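Local structure of PKS (Streptomyces albus, 4OQJ) at residues N141-L144 with L145-G149; A199-L202 with A203-L207; A376-A379 with G380-K383; P557-A560 with A561-E565; V600-A603 with T604-L608. The protein is a ketosynthase region of the oxazolomycin polyketide synthase and probably extends the growing chain by decarboxylative condensation of acyl units. All blocks are in the same frame, centred on the assembly; numbering follows the deposited sequence.

Contact 1 (N141-L144 with L145-G149); sequences NTYL and LHNLG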
loop_
_atom_site.group_PDB
_atom_site.type_symbol
_atom_site.label_atom_id
_atom_site.label_comp_id
_atom_site.label_asym_id
_atom_site.label_seq_id
_atom_site.Cartn_x
_atom_site.Cartn_y
_atom_site.Cartn_z
ATOM N N ASN A 141 7.489 -16.230 0.526
ATOM C CA ASN A 141 8.912 -16.448 0.270
ATOM C C ASN A 141 9.293 -17.876 0.645
ATOM O O ASN A 141 9.728 -18.145 1.759
ATOM C CB ASN A 141 9.778 -15.440 1.029
ATOM C CG ASN A 141 11.218 -15.468 0.572
ATOM O OD1 ASN A 141 11.615 -16.348 -0.192
ATOM N ND2 ASN A 141 12.008 -14.512 1.030
ATOM N N THR A 142 9.112 -18.801 -0.290
ATOM C CA THR A 142 9.461 -20.191 -0.034
ATOM C C THR A 142 10.977 -20.395 -0.154
ATOM O O THR A 142 11.498 -21.410 0.286
ATOM C CB THR A 142 8.713 -21.150 -0.993
ATOM O OG1 THR A 142 8.809 -20.673 -2.343
ATOM C CG2 THR A 142 7.216 -21.247 -0.596
ATOM N N TYR A 143 11.680 -19.432 -0.751
ATOM C CA TYR A 143 13.155 -19.475 -0.812
ATOM C C TYR A 143 13.750 -19.381 0.587
ATOM O O TYR A 143 14.669 -20.107 0.935
ATOM C CB TYR A 143 13.676 -18.335 -1.680
ATOM C CG TYR A 143 15.135 -18.400 -2.079
ATOM C CD1 TYR A 143 15.570 -19.271 -3.070
ATOM C CD2 TYR A 143 16.067 -17.546 -1.510
ATOM C CE1 TYR A 143 16.893 -19.301 -3.460
ATOM C CE2 TYR A 143 17.388 -17.568 -1.899
ATOM C CZ TYR A 143 17.797 -18.445 -2.875
ATOM O OH TYR A 143 19.125 -18.455 -3.269
ATOM N N LEU A 144 13.198 -18.477 1.389
ATOM C CA LEU A 144 13.613 -18.302 2.765
ATOM C C LEU A 144 13.247 -19.527 3.597
ATOM O O LEU A 144 14.053 -20.031 4.374
ATOM C CB LEU A 144 12.964 -17.042 3.347
ATOM C CG LEU A 144 13.132 -16.788 4.843
ATOM C CD1 LEU A 144 14.582 -16.539 5.196
ATOM C CD2 LEU A 144 12.263 -15.615 5.264
ATOM N N LEU A 145 12.026 -20.011 3.427
ATOM C CA LEU A 145 11.546 -21.139 4.212
ATOM C C LEU A 145 12.260 -22.446 3.856
ATOM O O LEU A 145 12.599 -23.219 4.745
ATOM C CB LEU A 145 10.031 -21.297 4.023
ATOM C CG LEU A 145 9.169 -20.167 4.591
ATOM C CD1 LEU A 145 7.690 -20.319 4.181
ATOM C CD2 LEU A 145 9.308 -20.135 6.097
ATOM N N HIS A 146 12.470 -22.701 2.564
ATOM C CA HIS A 146 13.105 -23.952 2.120
ATOM C C HIS A 146 14.625 -23.825 2.038
ATOM O O HIS A 146 15.348 -24.421 2.831
ATOM C CB HIS A 146 12.581 -24.388 0.753
ATOM C CG HIS A 146 11.104 -24.650 0.705
ATOM N ND1 HIS A 146 10.479 -25.143 -0.419
ATOM C CD2 HIS A 146 10.131 -24.484 1.633
ATOM C CE1 HIS A 146 9.186 -25.272 -0.184
ATOM N NE2 HIS A 146 8.948 -24.879 1.053
ATOM N N ASN A 147 15.102 -23.040 1.075
ATOM C CA ASN A 147 16.532 -22.956 0.782
ATOM C C ASN A 147 17.379 -22.363 1.908
ATOM O O ASN A 147 18.517 -22.780 2.113
ATOM C CB ASN A 147 16.746 -22.136 -0.489
ATOM C CG ASN A 147 16.098 -22.768 -1.697
ATOM O OD1 ASN A 147 14.875 -22.810 -1.802
ATOM N ND2 ASN A 147 16.915 -23.261 -2.620
ATOM N N LEU A 148 16.825 -21.392 2.628
ATOM C CA LEU A 148 17.555 -20.685 3.677
ATOM C C LEU A 148 17.042 -21.022 5.070
ATOM O O LEU A 148 17.529 -20.475 6.069
ATOM C CB LEU A 148 17.460 -19.171 3.462
ATOM C CG LEU A 148 17.982 -18.632 2.140
ATOM C CD1 LEU A 148 17.824 -17.118 2.112
ATOM C CD2 LEU A 148 19.433 -19.019 1.949
ATOM N N GLY A 149 16.059 -21.914 5.132
ATOM C CA GLY A 149 15.429 -22.286 6.385
ATOM C C GLY A 149 16.423 -22.679 7.463
ATOM O O GLY A 149 16.547 -21.991 8.475
#
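Tyr143 meets Asn147 on a short N-capped helix, 142-147, which widens into a pi-type turn at 145-147, and it also meets Leu148, which follows directly after the helix end. This is the tightly packed part. CB of Asn147 stands over one face of the phenol, 4.2 Å from the centroid of the Tyr143 ring and displaced toward its rim. The amide beyond it lies nearly flat against the ring, the two planes only 21° apart, with Asn147 CG 3.8 Å from Tyr143 CD1. Leu148 brings its CD1 methyl to 4.0 Å from Tyr143 CD2. Because CG of Tyr143 is anti to the backbone N (chi1 -168°), the ring is carried over the following turn, where both partners wait. The wider turn is marked by Leu148 N donating to Tyr143 O at 3.0 Å, a five-residue step. Polar ends are held from outside: Tyr143 OH bonds to Glu101 O and Ala706 N, and Asn147 ND2 to Ala706 O.

The other flank is looser and partly exposed. There Thr142 CB sits almost centrally over the imidazole, 4.2 Å from the centroid of the His146 ring, in a CH-pi contact. Even this side has company, since Thr142 packs on Tyr152 and His146 on Arg160 of the second subunit. Leu145 meets its own counterpart, Leu145 of that subunit. At the start of the helix Asn141 is the N-cap. Its ND2 bonds to Asn167 OD1, which steadies the capping amide, and its OD1 accepts from Leu144 N at 3.1 Å, the donor standing 67° out of the side-chain carbonyl plane.

Contact 2 (A199-L202 with A203-L207); sequences AVHL and ACLSL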
loop_
_atom_site.group_PDB
_atom_site.type_symbol
_atom_site.label_atom_id
_atom_site.label_comp_id
_atom_site.label_asym_id
_atom_site.label_seq_id
_atom_site.Cartn_x
_atom_site.Cartn_y
_atom_site.Cartn_z
ATOM N N ALA A 199 -1.793 -2.797 -6.443
ATOM C CA ALA A 199 -0.600 -1.980 -6.613
ATOM C C ALA A 199 -0.856 -0.939 -7.698
ATOM O O ALA A 199 -0.494 0.235 -7.550
ATOM C CB ALA A 199 0.603 -2.841 -6.963
ATOM N N VAL A 200 -1.502 -1.369 -8.786
ATOM C CA VAL A 200 -1.865 -0.447 -9.857
ATOM C C VAL A 200 -2.789 0.642 -9.309
ATOM O O VAL A 200 -2.616 1.826 -9.598
ATOM C CB VAL A 200 -2.541 -1.191 -11.038
ATOM C CG1 VAL A 200 -3.202 -0.216 -12.007
ATOM C CG2 VAL A 200 -1.511 -2.031 -11.796
ATOM N N HIS A 201 -3.778 0.244 -8.513
ATOM C CA HIS A 201 -4.706 1.211 -7.937
ATOM C C HIS A 201 -3.972 2.249 -7.091
ATOM O O HIS A 201 -4.207 3.462 -7.225
ATOM C CB HIS A 201 -5.745 0.490 -7.106
ATOM C CG HIS A 201 -6.617 1.394 -6.304
ATOM N ND1 HIS A 201 -7.711 2.034 -6.838
ATOM C CD2 HIS A 201 -6.577 1.726 -4.994
ATOM C CE1 HIS A 201 -8.316 2.726 -5.885
ATOM N NE2 HIS A 201 -7.651 2.558 -4.758
ATOM N N LEU A 202 -3.062 1.797 -6.230
ATOM C CA LEU A 202 -2.378 2.744 -5.348
ATOM C C LEU A 202 -1.404 3.632 -6.131
ATOM O O LEU A 202 -1.252 4.811 -5.809
ATOM C CB LEU A 202 -1.649 2.014 -4.221
ATOM C CG LEU A 202 -2.576 1.275 -3.248
ATOM C CD1 LEU A 202 -1.752 0.442 -2.284
ATOM C CD2 LEU A 202 -3.489 2.246 -2.496
ATOM N N ALA A 203 -0.774 3.077 -7.160
ATOM C CA ALA A 203 0.086 3.874 -8.041
ATOM C C ALA A 203 -0.711 5.008 -8.697
ATOM O O ALA A 203 -0.267 6.162 -8.726
ATOM C CB ALA A 203 0.714 3.003 -9.087
ATOM N N CYS A 204 -1.896 4.689 -9.214
ATOM C CA CYS A 204 -2.748 5.717 -9.801
ATOM C C CYS A 204 -3.172 6.756 -8.757
ATOM O O CYS A 204 -3.154 7.952 -9.034
ATOM C CB CYS A 204 -3.976 5.083 -10.446
ATOM S SG CYS A 204 -3.610 4.070 -11.910
ATOM N N LEU A 205 -3.549 6.314 -7.560
ATOM C CA LEU A 205 -3.911 7.269 -6.489
ATOM C C LEU A 205 -2.734 8.199 -6.168
ATOM O O LEU A 205 -2.891 9.421 -6.033
ATOM C CB LEU A 205 -4.321 6.528 -5.220
ATOM C CG LEU A 205 -5.767 6.681 -4.766
ATOM C CD1 LEU A 205 -6.743 6.283 -5.875
ATOM C CD2 LEU A 205 -5.987 5.839 -3.526
ATOM N N SER A 206 -1.546 7.614 -6.057
ATOM C CA SER A 206 -0.335 8.403 -5.817
ATOM C C SER A 206 -0.103 9.439 -6.901
ATOM O O SER A 206 0.183 10.602 -6.603
ATOM C CB SER A 206 0.892 7.503 -5.736
ATOM O OG SER A 206 1.284 7.312 -4.405
ATOM N N LEU A 207 -0.208 9.004 -8.156
ATOM C CA LEU A 207 -0.011 9.878 -9.312
ATOM C C LEU A 207 -0.997 11.015 -9.325
ATOM O O LEU A 207 -0.640 12.152 -9.614
ATOM C CB LEU A 207 -0.149 9.110 -10.627
ATOM C CG LEU A 207 1.057 8.290 -11.078
ATOM C CD1 LEU A 207 0.666 7.395 -12.237
ATOM C CD2 LEU A 207 2.190 9.198 -11.501
#
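A chi1 of 171° in His201 puts CG anti to the backbone N and leans the imidazole along helix 195-209 toward Leu205. That leucine answers with a chi1 of -115°, well away from a staggered value, and turns both methyls to the same end of the ring. CD1 of Leu205 lies 3.9 Å from His201 CE1, while CD2 of Leu205 is 3.9 Å from His201 NE2. The approach is oblique, and CD1 makes an off-centre CH-pi contact. Both ring nitrogens are engaged: ND1 bonds to Thr285 OG1, and NE2 to Asp211 OD2 of the second subunit. These two bonds hold the ring's rotation, and the carboxylate probably favours a proton on NE2.

One residue earlier on the helix, Val200 CG1 packs on Cys204 SG at 4.3 Å. Regular four-residue steps of backbone bonding run underneath, as in Ser206 N to Leu202 O at 2.8 Å. The buried Ser206 OG is paired with Tyr135 OH and Asp211 OD2 of its own chain.

In ketosynthases this is the helix that follows the active-site cysteine. One of its sides rests on the mixed sheet, Ala203 touching Ala215 and Ala217 of strand 214-221 and Leu265 of strand 259-267. Leu202 bridges the dimer, reaching Tyr135 of strand 132-138 in its own chain and Tyr135 of the second subunit.

Contact 3 (A376-A379 with G380-K383); sequences AGMA and GLIK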
loop_
_atom_site.group_PDB
_atom_site.type_symbol
_atom_site.label_atom_id
_atom_site.label_comp_id
_atom_site.label_asym_id
_atom_site.label_seq_id
_atom_site.Cartn_x
_atom_site.Cartn_y
_atom_site.Cartn_z
ATOM N N ALA A 376 -0.943 -12.497 -10.707
ATOM C CA ALA A 376 -2.020 -12.896 -11.620
ATOM C C ALA A 376 -2.603 -11.687 -12.329
ATOM O O ALA A 376 -2.889 -11.735 -13.518
ATOM C CB ALA A 376 -3.111 -13.644 -10.872
ATOM N N GLY A 377 -2.769 -10.597 -11.584
ATOM C CA GLY A 377 -3.322 -9.383 -12.136
ATOM C C GLY A 377 -2.427 -8.746 -13.179
ATOM O O GLY A 377 -2.927 -8.060 -14.078
HETATM N N MSE A 378 -1.114 -8.940 -13.066
HETATM C CA MSE A 378 -0.195 -8.427 -14.096
HETATM C C MSE A 378 -0.389 -9.195 -15.398
HETATM O O MSE A 378 -0.432 -8.614 -16.474
HETATM C CB MSE A 378 1.279 -8.543 -13.660
HETATM C CG MSE A 378 1.814 -7.404 -12.787
HETATM SE SE MSE A 378 1.713 -5.653 -13.660
HETATM C CE MSE A 378 0.347 -5.162 -12.504
ATOM N N ALA A 379 -0.508 -10.511 -15.301
ATOM C CA ALA A 379 -0.721 -11.314 -16.492
ATOM C C ALA A 379 -2.046 -10.901 -17.160
ATOM O O ALA A 379 -2.123 -10.766 -18.382
ATOM C CB ALA A 379 -0.717 -12.800 -16.145
ATOM N N GLY A 380 -3.066 -10.638 -16.354
ATOM C CA GLY A 380 -4.369 -10.233 -16.879
ATOM C C GLY A 380 -4.370 -8.825 -17.490
ATOM O O GLY A 380 -4.927 -8.605 -18.561
ATOM N N LEU A 381 -3.748 -7.870 -16.800
ATOM C CA LEU A 381 -3.711 -6.487 -17.265
ATOM C C LEU A 381 -2.849 -6.355 -18.518
ATOM O O LEU A 381 -3.245 -5.699 -19.489
ATOM C CB LEU A 381 -3.192 -5.563 -16.158
ATOM C CG LEU A 381 -3.031 -4.071 -16.494
ATOM C CD1 LEU A 381 -4.318 -3.467 -17.038
ATOM C CD2 LEU A 381 -2.576 -3.317 -15.259
ATOM N N ILE A 382 -1.682 -6.997 -18.511
ATOM C CA ILE A 382 -0.781 -6.888 -19.642
ATOM C C ILE A 382 -1.379 -7.576 -20.863
ATOM O O ILE A 382 -1.242 -7.055 -21.946
ATOM C CB ILE A 382 0.625 -7.433 -19.315
ATOM C CG1 ILE A 382 1.309 -6.462 -18.346
ATOM C CG2 ILE A 382 1.477 -7.544 -20.590
ATOM C CD1 ILE A 382 2.627 -6.939 -17.768
ATOM N N LYS A 383 -2.086 -8.697 -20.702
ATOM C CA LYS A 383 -2.769 -9.306 -21.845
ATOM C C LYS A 383 -3.737 -8.305 -22.437
ATOM O O LYS A 383 -3.822 -8.154 -23.650
ATOM C CB LYS A 383 -3.531 -10.588 -21.448
ATOM C CG LYS A 383 -4.707 -10.963 -22.374
ATOM C CD LYS A 383 -5.494 -12.161 -21.827
ATOM C CE LYS A 383 -6.720 -12.468 -22.691
ATOM N NZ LYS A 383 -7.465 -13.580 -22.097
#
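Met378, present as selenomethionine, and its two neighbours a turn on, Leu381 and Ile382, send their side chains to one flank of helix 376-390. The Met378 arm starts out away from the next turn, and the bend at chi2 (-60°) lays SE and CE along the flank, where only these outer atoms approach the other two residues. SE of Met378 faces the CD1 tip of Ile382 at 4.4 Å, and the terminal methyl CE of Met378 faces CD2 of Leu381, likewise at 4.4 Å. Both touches are loose. The closer packing is at the roots of the side chains: with chi1 at -71°, CG1 of Ile382 lies on the side of the backbone N and therefore beside the preceding turn's carbonyl, 3.3 Å from Met378 O. The amide alone bonds to that oxygen, Ile382 N donating to Met378 O at 2.9 Å; CG1 merely packs beside it.

Lys383 takes the opposite side of the helix. Its chain runs fully extended beyond CG and delivers NZ to a salt bridge with Glu327 OE1 and a hydrogen bond to Tyr325 OH, which gives this buried amine its partners. CB of Lys383, by contrast, stays 3.4 Å from Ala379 O. Gly377 and Gly380 bring no side chain, and Ala379 packs on Phe32 and Val365. Ile382 also meets Phe41 of helix 38-46. Only the first turn is rich in small residues; beyond the glycines, Met378 and Leu381 pack against Ser196, Leu197 and Val200 of helix 195-209, consistent with the buried central helices of the thiolase fold.

Contact 4 (P557-A560 with A561-E565); sequences PEHA and AALYE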
loop_
_atom_site.group_PDB
_atom_site.type_symbol
_atom_site.label_atom_id
_atom_site.label_comp_id
_atom_site.label_asym_id
_atom_site.label_seq_id
_atom_site.Cartn_x
_atom_site.Cartn_y
_atom_site.Cartn_z
ATOM N N PRO A 557 35.768 25.128 -46.282
ATOM C CA PRO A 557 34.597 25.992 -46.487
ATOM C C PRO A 557 33.287 25.223 -46.641
ATOM O O PRO A 557 32.277 25.651 -46.096
ATOM C CB PRO A 557 34.931 26.749 -47.778
ATOM C CG PRO A 557 36.407 26.570 -47.984
ATOM C CD PRO A 557 36.749 25.262 -47.377
ATOM N N GLU A 558 33.302 24.110 -47.365
ATOM C CA GLU A 558 32.103 23.295 -47.508
ATOM C C GLU A 558 31.660 22.743 -46.153
ATOM O O GLU A 558 30.468 22.750 -45.821
ATOM C CB GLU A 558 32.349 22.149 -48.491
ATOM C CG GLU A 558 31.110 21.315 -48.789
ATOM C CD GLU A 558 31.432 20.030 -49.530
ATOM O OE1 GLU A 558 30.786 19.001 -49.238
ATOM O OE2 GLU A 558 32.323 20.051 -50.407
ATOM N N HIS A 559 32.624 22.267 -45.372
ATOM C CA HIS A 559 32.330 21.730 -44.054
ATOM C C HIS A 559 31.808 22.821 -43.121
ATOM O O HIS A 559 30.850 22.607 -42.378
ATOM C CB HIS A 559 33.572 21.088 -43.430
ATOM C CG HIS A 559 33.392 20.741 -41.984
ATOM N ND1 HIS A 559 32.481 19.805 -41.549
ATOM C CD2 HIS A 559 33.995 21.227 -40.875
ATOM C CE1 HIS A 559 32.535 19.721 -40.229
ATOM N NE2 HIS A 559 33.444 20.574 -39.797
ATOM N N ALA A 560 32.459 23.984 -43.163
ATOM C CA ALA A 560 32.078 25.105 -42.311
ATOM C C ALA A 560 30.659 25.545 -42.623
ATOM O O ALA A 560 29.856 25.726 -41.719
ATOM C CB ALA A 560 33.048 26.264 -42.493
ATOM N N ALA A 561 30.351 25.695 -43.908
ATOM C CA ALA A 561 29.027 26.146 -44.339
ATOM C C ALA A 561 27.926 25.156 -43.955
ATOM O O ALA A 561 26.822 25.560 -43.564
ATOM C CB ALA A 561 29.025 26.385 -45.842
ATOM N N ALA A 562 28.229 23.865 -44.036
ATOM C CA ALA A 562 27.273 22.824 -43.650
ATOM C C ALA A 562 26.934 22.858 -42.157
ATOM O O ALA A 562 25.758 22.813 -41.765
ATOM C CB ALA A 562 27.819 21.450 -44.030
ATOM N N LEU A 563 27.954 22.906 -41.310
ATOM C CA LEU A 563 27.714 22.999 -39.878
ATOM C C LEU A 563 26.954 24.280 -39.529
ATOM O O LEU A 563 26.088 24.278 -38.649
ATOM C CB LEU A 563 29.024 22.957 -39.088
ATOM C CG LEU A 563 29.686 21.592 -38.884
ATOM C CD1 LEU A 563 30.929 21.749 -38.027
ATOM C CD2 LEU A 563 28.738 20.570 -38.272
ATOM N N TYR A 564 27.298 25.369 -40.210
ATOM C CA TYR A 564 26.680 26.655 -39.951
ATOM C C TYR A 564 25.193 26.582 -40.250
ATOM O O TYR A 564 24.375 27.076 -39.482
ATOM C CB TYR A 564 27.327 27.754 -40.799
ATOM C CG TYR A 564 27.036 29.156 -40.306
ATOM C CD1 TYR A 564 27.780 29.717 -39.271
ATOM C CD2 TYR A 564 26.025 29.924 -40.869
ATOM C CE1 TYR A 564 27.536 31.001 -38.819
ATOM C CE2 TYR A 564 25.769 31.215 -40.414
ATOM C CZ TYR A 564 26.529 31.744 -39.389
ATOM O OH TYR A 564 26.281 33.019 -38.927
ATOM N N GLU A 565 24.857 25.957 -41.373
ATOM C CA GLU A 565 23.468 25.803 -41.777
ATOM C C GLU A 565 22.720 24.807 -40.903
ATOM O O GLU A 565 21.560 25.036 -40.558
ATOM C CB GLU A 565 23.403 25.362 -43.245
ATOM C CG GLU A 565 22.000 25.280 -43.827
ATOM C CD GLU A 565 21.991 24.669 -45.218
ATOM O OE1 GLU A 565 22.378 25.372 -46.175
ATOM O OE2 GLU A 565 21.608 23.485 -45.351
#
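His559 and Leu563 form the first shell of this four-residue step along the alpha-helix 557-566, which opens with Pro557. CD1 of Leu563 presses on the leading end of the imidazole, 3.3 Å from His559 NE2 and 3.4 Å from His559 CE1, a tight fit. With chi1 at 170° the imidazole swings to the carbonyl side of its own residue and leans toward the following turn.

In the next shell His559 ND1 is bonded to Gly660 N, which fixes how the imidazole is turned. Phe663 sets its ring at about a right angle to that of His559, while Pro653 and Val659 also close in on the histidine. Leu563 is backed by Phe570 of helix 568-581.

Farther round the helix the surface changes character: Ala561 is exposed, with its CB 3.3 Å from Pro557 O. Ala560 is buried and faces Leu589 of helix 585-590, and Tyr564 turns its ring away toward that same helix. Under the His559-Leu563 pair the backbone bond is almost straight, with Leu563 N donating to His559 O at 3.1 Å and an N-H...O angle of 174°.

Contact 5 (V600-A603 with T604-L608); sequences VQYA and TARAL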
loop_
_atom_site.group_PDB
_atom_site.type_symbol
_atom_site.label_atom_id
_atom_site.label_comp_id
_atom_site.label_asym_id
_atom_site.label_seq_id
_atom_site.Cartn_x
_atom_site.Cartn_y
_atom_site.Cartn_z
ATOM N N VAL A 600 36.257 27.627 -37.310
ATOM C CA VAL A 600 35.472 26.403 -37.405
ATOM C C VAL A 600 35.795 25.450 -36.259
ATOM O O VAL A 600 34.898 24.862 -35.668
ATOM C CB VAL A 600 35.713 25.677 -38.733
ATOM C CG1 VAL A 600 34.894 24.378 -38.804
ATOM C CG2 VAL A 600 35.337 26.577 -39.885
ATOM N N GLN A 601 37.078 25.308 -35.936
ATOM C CA GLN A 601 37.483 24.388 -34.884
ATOM C C GLN A 601 37.080 24.911 -33.507
ATOM O O GLN A 601 36.621 24.138 -32.673
ATOM C CB GLN A 601 38.995 24.136 -34.936
ATOM C CG GLN A 601 39.424 23.250 -36.100
ATOM C CD GLN A 601 40.925 22.987 -36.132
ATOM O OE1 GLN A 601 41.399 21.970 -35.633
ATOM N NE2 GLN A 601 41.668 23.893 -36.739
ATOM N N TYR A 602 37.251 26.216 -33.279
ATOM C CA TYR A 602 36.881 26.828 -32.011
ATOM C C TYR A 602 35.384 26.693 -31.774
ATOM O O TYR A 602 34.946 26.308 -30.687
ATOM C CB TYR A 602 37.287 28.314 -31.968
ATOM C CG TYR A 602 36.880 29.002 -30.681
ATOM C CD1 TYR A 602 37.672 28.914 -29.543
ATOM C CD2 TYR A 602 35.707 29.734 -30.599
ATOM C CE1 TYR A 602 37.304 29.537 -28.359
ATOM C CE2 TYR A 602 35.334 30.365 -29.425
ATOM C CZ TYR A 602 36.134 30.257 -28.304
ATOM O OH TYR A 602 35.766 30.881 -27.128
ATOM N N ALA A 603 34.597 27.002 -32.796
ATOM C CA ALA A 603 33.148 26.906 -32.679
ATOM C C ALA A 603 32.713 25.461 -32.410
ATOM O O ALA A 603 31.788 25.228 -31.628
ATOM C CB ALA A 603 32.492 27.434 -33.924
ATOM N N THR A 604 33.367 24.495 -33.054
ATOM C CA THR A 604 33.046 23.082 -32.817
ATOM C C THR A 604 33.349 22.721 -31.352
ATOM O O THR A 604 32.534 22.091 -30.675
ATOM C CB THR A 604 33.835 22.139 -33.766
ATOM O OG1 THR A 604 33.497 22.418 -35.129
ATOM C CG2 THR A 604 33.519 20.683 -33.473
ATOM N N ALA A 605 34.511 23.149 -30.860
ATOM C CA ALA A 605 34.904 22.884 -29.475
ATOM C C ALA A 605 33.909 23.471 -28.477
ATOM O O ALA A 605 33.544 22.813 -27.504
ATOM C CB ALA A 605 36.297 23.424 -29.199
ATOM N N ARG A 606 33.465 24.700 -28.713
ATOM C CA ARG A 606 32.486 25.317 -27.822
ATOM C C ARG A 606 31.128 24.600 -27.889
ATOM O O ARG A 606 30.425 24.497 -26.886
ATOM C CB ARG A 606 32.310 26.798 -28.157
ATOM C CG ARG A 606 33.564 27.656 -27.983
ATOM C CD ARG A 606 34.298 27.384 -26.675
ATOM N NE ARG A 606 33.496 27.724 -25.501
ATOM C CZ ARG A 606 33.585 27.116 -24.318
ATOM N NH1 ARG A 606 34.425 26.103 -24.124
ATOM N NH2 ARG A 606 32.812 27.519 -23.322
ATOM N N ALA A 607 30.753 24.102 -29.062
ATOM C CA ALA A 607 29.485 23.396 -29.179
ATOM C C ALA A 607 29.567 22.095 -28.377
ATOM O O ALA A 607 28.626 21.733 -27.679
ATOM C CB ALA A 607 29.146 23.121 -30.635
ATOM N N LEU A 608 30.705 21.413 -28.459
ATOM C CA LEU A 608 30.911 20.195 -27.688
ATOM C C LEU A 608 30.814 20.491 -26.205
ATOM O O LEU A 608 30.224 19.712 -25.457
ATOM C CB LEU A 608 32.268 19.562 -27.985
ATOM C CG LEU A 608 32.476 18.972 -29.382
ATOM C CD1 LEU A 608 33.942 18.600 -29.552
ATOM C CD2 LEU A 608 31.581 17.763 -29.609
#
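One face of the Tyr602 ring carries the aliphatic part of Arg606, a CH-pi contact one turn along the alpha-helix 594-610. CG of Arg606 lies 3.9 Å from the centroid of the Tyr602 ring, displaced toward the rim, and its nearest ring atom is Tyr602 CE2 at 3.5 Å. CD of Arg606 then follows the phenol outward, 3.8 Å from Tyr602 OH. The two side chains run side by side and point the same way. The guanidinium plane is inclined 37° to the ring and meets OH obliquely, so methylenes rather than the charged group do the stacking. Bends at chi2 and chi3 (-64°) keep the arginine chain close to the ring. Its base is packed as well, CG of Arg606 being 3.3 Å from Tyr602 O. This part of the helix is partly exposed, with Arg606 also touching His573 and Ile636.

Gln601 is buried, and its amide is satisfied by Val551 N at OE1 and Ala597 O at NE2. Thr604 is buried too, and meets Phe570 of helix 568-581 and both Leu664 and Leu667 of helix 660-673. Inside that apolar packing the hydroxyl finds its partner on its own helix. With chi1 at -61°, Thr604 OG1 stands anti to the carbonyl carbon and beside its own N, facing back down the helix. Val600 O is therefore gripped twice, by Thr604 N at 3.1 Å and by Thr604 OG1 at 2.9 Å, the two donors coming from opposite faces of its carbonyl plane.

Overall arrangement
The five contacts fall into three places. Contacts 2 and 3 lie in the ketosynthase core: their centres are 16 Å apart, and Val200 CG2 touches Met378 CE at 3.7 Å and Leu381 CD2 at 3.8 Å, joining helices 195-209 and 376-390 of the two thiolase-like halves, between which the family's active site lies. Contact 1 is separate, about 15 Å from contact 3 at the nearest atoms; like contact 2, it touches the second subunit. Contacts 4 and 5 pack together in the distant C-terminal region, Ala560 CB lying 3.5 Å from Val600 CG2; the centres of contacts 1 and 4 are 66 Å apart.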